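Local coordinates for protein RNA N6-adenosine-methyltransferase METTL16 (Homo sapiens, PDB 6M1U) that methylates the N6 position of adenosines in RNA, including U6 snRNA, and probably uses this vertebrate conserved region to bind RNA, at residues A[37-42]-A[47-52]; A[115-118]-A[123-126]. All blocks are in the same frame, centred on the assembly; numbering follows the deposited sequence.

Overall arrangement
From the N terminus, the chain forms strand 4-8 and helix 10-20, then enters helix 30-44. Interaction 1 closes the short loop between this helix and strand 48-52, one outermost strand of the antiparallel sheet. The chain continues through strand 58-67 and an unmodelled stretch, residues 74-106. Interaction 2 then closes the hairpin of strands 108-119 and 122-131, before the last helix, 136-153. The two contacts follow one another in series and neither nests nor crosses. The centres of interaction 1 and interaction 2 lie about 14 Å apart. They touch where I38 CD1 meets V116 CG2 at 3.9 Å, so helix 30-44 packs on the sheet that both contacts reach.

Interaction 1: A[37-42]-A[47-52]; sequences WIEKIL and VQHKRV
A helix-to-strand turn brings E39 and L42 of helix 30-44 against V47, just before outermost strand 48-52, and H49 and R51 within it. The two segments run nearly antiparallel, at 158°. R51 NE donates to E39 OE2 at 2.6 Å, on the syn lone pair and close to the guanidinium plane. A weak second bond, R51 NH2 to E39 OE1 at 3.5 Å, makes the salt bridge two-pronged. The carboxylate and guanidinium planes are turned 46° apart. The E39 chain reaches R51 because it stays extended beyond CG (chi2 170°). The layout, with helices packed on one face of an antiparallel sheet, is consistent with a KA1-like domain. In the middle of the contact the H49 ring lies beside the helix. H49 CE1 is 3.8 Å from E39 CB. On the L42 side, H49 CD2 is 3.6 Å from L42 CB. At the turn, V47 N donates to L42 O at 3.2 Å. V47 CB also packs on L42 CB at 4.1 Å. L42 continues inward to I114 of the sheet and I145 of helix 136-153. E39 and R51 both touch L61 of strand 58-67.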
# COMPACT_ATOMS: atom_id res chain seq x y z
N TRP A 37 4.74 -5.79 1.25
CA TRP A 37 3.60 -6.15 2.09
C TRP A 37 2.31 -5.57 1.53
O TRP A 37 1.26 -6.22 1.58
CB TRP A 37 3.80 -5.70 3.53
CG TRP A 37 4.60 -6.64 4.36
CD1 TRP A 37 5.82 -6.40 4.96
CD2 TRP A 37 4.26 -7.99 4.70
NE1 TRP A 37 6.25 -7.52 5.66
CE2 TRP A 37 5.31 -8.51 5.51
CE3 TRP A 37 3.17 -8.82 4.42
CZ2 TRP A 37 5.29 -9.80 6.02
CZ3 TRP A 37 3.16 -10.11 4.93
CH2 TRP A 37 4.22 -10.58 5.71
N ILE A 38 2.35 -4.35 0.99
CA ILE A 38 1.17 -3.86 0.27
C ILE A 38 0.87 -4.77 -0.92
O ILE A 38 -0.30 -5.08 -1.21
CB ILE A 38 1.36 -2.39 -0.15
CG1 ILE A 38 1.49 -1.50 1.07
CG2 ILE A 38 0.16 -1.93 -0.90
CD1 ILE A 38 1.99 -0.11 0.76
N GLU A 39 1.91 -5.24 -1.62
CA GLU A 39 1.69 -6.15 -2.74
C GLU A 39 1.03 -7.43 -2.29
O GLU A 39 0.12 -7.94 -2.96
CB GLU A 39 3.02 -6.44 -3.44
CG GLU A 39 3.55 -5.29 -4.26
CD GLU A 39 4.98 -5.50 -4.76
OE1 GLU A 39 5.71 -6.39 -4.26
OE2 GLU A 39 5.38 -4.75 -5.68
N LYS A 40 1.43 -7.95 -1.12
CA LYS A 40 0.76 -9.11 -0.56
C LYS A 40 -0.71 -8.81 -0.25
O LYS A 40 -1.60 -9.59 -0.58
CB LYS A 40 1.49 -9.56 0.71
CG LYS A 40 1.47 -11.07 0.96
CD LYS A 40 0.22 -11.50 1.69
CE LYS A 40 -0.08 -12.96 1.39
NZ LYS A 40 -1.01 -13.56 2.41
N ILE A 41 -0.98 -7.65 0.34
CA ILE A 41 -2.34 -7.30 0.73
C ILE A 41 -3.23 -7.17 -0.49
O ILE A 41 -4.41 -7.57 -0.47
CB ILE A 41 -2.32 -6.00 1.56
CG1 ILE A 41 -1.67 -6.27 2.91
CG2 ILE A 41 -3.73 -5.38 1.62
CD1 ILE A 41 -1.19 -5.05 3.57
N LEU A 42 -2.70 -6.57 -1.57
CA LEU A 42 -3.52 -6.34 -2.75
C LEU A 42 -3.80 -7.64 -3.47
O LEU A 42 -4.96 -7.91 -3.81
CB LEU A 42 -2.85 -5.33 -3.69
CG LEU A 42 -2.70 -3.93 -3.09
CD1 LEU A 42 -1.92 -2.97 -3.98
CD2 LEU A 42 -4.05 -3.36 -2.76
N VAL A 47 -6.77 -7.69 -6.39
CA VAL A 47 -6.50 -6.42 -7.05
C VAL A 47 -5.32 -6.61 -7.99
O VAL A 47 -4.32 -7.23 -7.63
CB VAL A 47 -6.20 -5.35 -5.98
CG1 VAL A 47 -5.58 -4.09 -6.57
CG2 VAL A 47 -7.45 -5.03 -5.15
N GLN A 48 -5.43 -6.08 -9.19
CA GLN A 48 -4.30 -6.11 -10.11
C GLN A 48 -3.32 -4.98 -9.83
O GLN A 48 -3.71 -3.83 -9.63
CB GLN A 48 -4.80 -5.99 -11.55
CG GLN A 48 -5.92 -6.94 -11.87
CD GLN A 48 -5.39 -8.32 -12.09
OE1 GLN A 48 -4.31 -8.49 -12.67
NE2 GLN A 48 -6.13 -9.33 -11.62
N HIS A 49 -2.02 -5.29 -9.86
CA HIS A 49 -1.05 -4.23 -9.68
C HIS A 49 0.26 -4.60 -10.34
O HIS A 49 0.58 -5.77 -10.50
CB HIS A 49 -0.83 -3.96 -8.20
CG HIS A 49 -0.45 -5.18 -7.44
ND1 HIS A 49 0.86 -5.54 -7.22
CD2 HIS A 49 -1.21 -6.13 -6.85
CE1 HIS A 49 0.88 -6.67 -6.53
NE2 HIS A 49 -0.36 -7.04 -6.28
N LYS A 50 1.02 -3.58 -10.73
CA LYS A 50 2.34 -3.74 -11.31
C LYS A 50 3.21 -2.62 -10.75
O LYS A 50 2.74 -1.50 -10.56
CB LYS A 50 2.33 -3.66 -12.87
CG LYS A 50 2.12 -4.99 -13.60
CD LYS A 50 1.72 -4.78 -15.09
CE LYS A 50 0.77 -5.93 -15.69
NZ LYS A 50 0.01 -5.62 -17.02
N ARG A 51 4.49 -2.92 -10.50
CA ARG A 51 5.45 -1.88 -10.17
C ARG A 51 5.81 -1.04 -11.38
O ARG A 51 6.11 -1.57 -12.45
CB ARG A 51 6.71 -2.47 -9.60
CG ARG A 51 6.58 -2.82 -8.18
CD ARG A 51 7.78 -3.60 -7.87
NE ARG A 51 7.75 -4.12 -6.53
CZ ARG A 51 8.77 -4.04 -5.70
NH1 ARG A 51 9.89 -3.47 -6.10
NH2 ARG A 51 8.64 -4.58 -4.50
N VAL A 52 5.84 0.27 -11.21
CA VAL A 52 6.07 1.17 -12.34
C VAL A 52 7.35 1.94 -12.06
O VAL A 52 7.78 2.08 -10.89
CB VAL A 52 4.85 2.10 -12.58
CG1 VAL A 52 3.72 1.31 -13.19
CG2 VAL A 52 4.41 2.68 -11.30

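Interaction 2: A[115-118]-A[123-126]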
# COMPACT_ATOMS: atom_id res chain seq x y z
N ASN A 115 2.58 5.30 -4.07
CA ASN A 115 4.00 5.55 -3.83
C ASN A 115 4.33 5.21 -2.38
O ASN A 115 3.60 5.58 -1.46
CB ASN A 115 4.38 7.01 -4.09
CG ASN A 115 4.25 7.39 -5.55
OD1 ASN A 115 4.14 6.53 -6.40
ND2 ASN A 115 4.28 8.69 -5.85
N VAL A 116 5.44 4.51 -2.18
CA VAL A 116 5.96 4.29 -0.83
C VAL A 116 7.28 5.04 -0.77
O VAL A 116 8.27 4.62 -1.38
CB VAL A 116 6.13 2.80 -0.51
CG1 VAL A 116 6.56 2.65 0.92
CG2 VAL A 116 4.81 2.06 -0.75
N LYS A 117 7.27 6.22 -0.16
CA LYS A 117 8.49 7.07 -0.14
C LYS A 117 9.04 7.20 1.28
O LYS A 117 8.25 7.13 2.24
CB LYS A 117 8.18 8.45 -0.72
CG LYS A 117 6.75 8.66 -1.19
CD LYS A 117 6.35 10.11 -1.26
CE LYS A 117 6.85 10.81 -2.51
NZ LYS A 117 6.49 12.25 -2.51
N LYS A 118 10.37 7.24 1.34
CA LYS A 118 11.10 7.34 2.61
C LYS A 118 11.12 8.81 2.93
O LYS A 118 11.79 9.55 2.24
CB LYS A 118 12.54 6.85 2.45
CG LYS A 118 13.37 6.85 3.71
CD LYS A 118 14.77 6.31 3.50
CE LYS A 118 15.60 6.33 4.77
NZ LYS A 118 16.97 5.81 4.56
N ALA A 123 8.24 5.85 6.61
CA ALA A 123 7.78 5.66 5.24
C ALA A 123 6.48 6.42 5.04
O ALA A 123 5.54 6.27 5.82
CB ALA A 123 7.56 4.18 4.93
N LEU A 124 6.43 7.22 3.99
CA LEU A 124 5.20 7.87 3.59
C LEU A 124 4.54 7.04 2.49
O LEU A 124 5.18 6.74 1.48
CB LEU A 124 5.47 9.28 3.09
CG LEU A 124 4.25 10.17 2.92
CD1 LEU A 124 3.54 10.33 4.25
CD2 LEU A 124 4.69 11.51 2.35
N VAL A 125 3.28 6.69 2.69
CA VAL A 125 2.50 6.00 1.67
C VAL A 125 1.58 7.04 1.04
O VAL A 125 0.70 7.58 1.71
CB VAL A 125 1.68 4.84 2.25
CG1 VAL A 125 0.89 4.18 1.18
CG2 VAL A 125 2.58 3.81 2.94
N GLU A 126 1.81 7.39 -0.23
CA GLU A 126 0.86 8.21 -0.98
C GLU A 126 0.00 7.33 -1.87
O GLU A 126 0.50 6.41 -2.53
CB GLU A 126 1.54 9.26 -1.87
CG GLU A 126 2.86 9.84 -1.42
CD GLU A 126 3.35 10.95 -2.35
OE1 GLU A 126 3.11 10.89 -3.59
OE2 GLU A 126 3.97 11.91 -1.82
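K117 NZ and E126 OE2 form a salt bridge at 2.6 Å across the antiparallel beta hairpin of strands 108-119 and 122-131. The ammonium meets OE2 from above the carboxylate plane, 54° out of it. The K117 chain bends at CG-CD (chi3 80°), which lays CD and CE of K117 over one face of the E126 carboxylate. The other oxygen, E126 OE1, takes a weak bond from N115 ND2 at 3.4 Å. The amide and carboxylate planes are 27° apart. H128, further along strand 122-131, also bonds to OE1 through its NE2. Both oxygens of E126 thus have partners: K117 at OE2, H128 and, weakly, N115 at OE1. N115 OD1 bonds to S60 OG of strand 58-67, which is consistent with the amide turning its ND2 toward E126.

The backbone sets this group in place. N115 and E126 are a hydrogen-bonded pair, with N115 N to E126 O and E126 N to N115 O both at 2.8 Å. K117 and L124 form the next such pair. K117 N bonds to L124 O at 2.7 Å. This pairing puts N115, K117, L124 and E126 on one face of the sheet.

On the other face, V116 pairs with V125 and K118 with A123, both as non-hydrogen-bonded pairs. There helix 30-44 packs on V116 through I31, T35 and I38. I31 also touches K118. Strand 4-8 flanks the hairpin and bonds through its backbone to A123 and V125. Strand 58-67 pairs on the far side, V59 with V116. Diagonally across the two non-hydrogen-bonded pairs, V116 CG1 meets A123 CB at 4.4 Å.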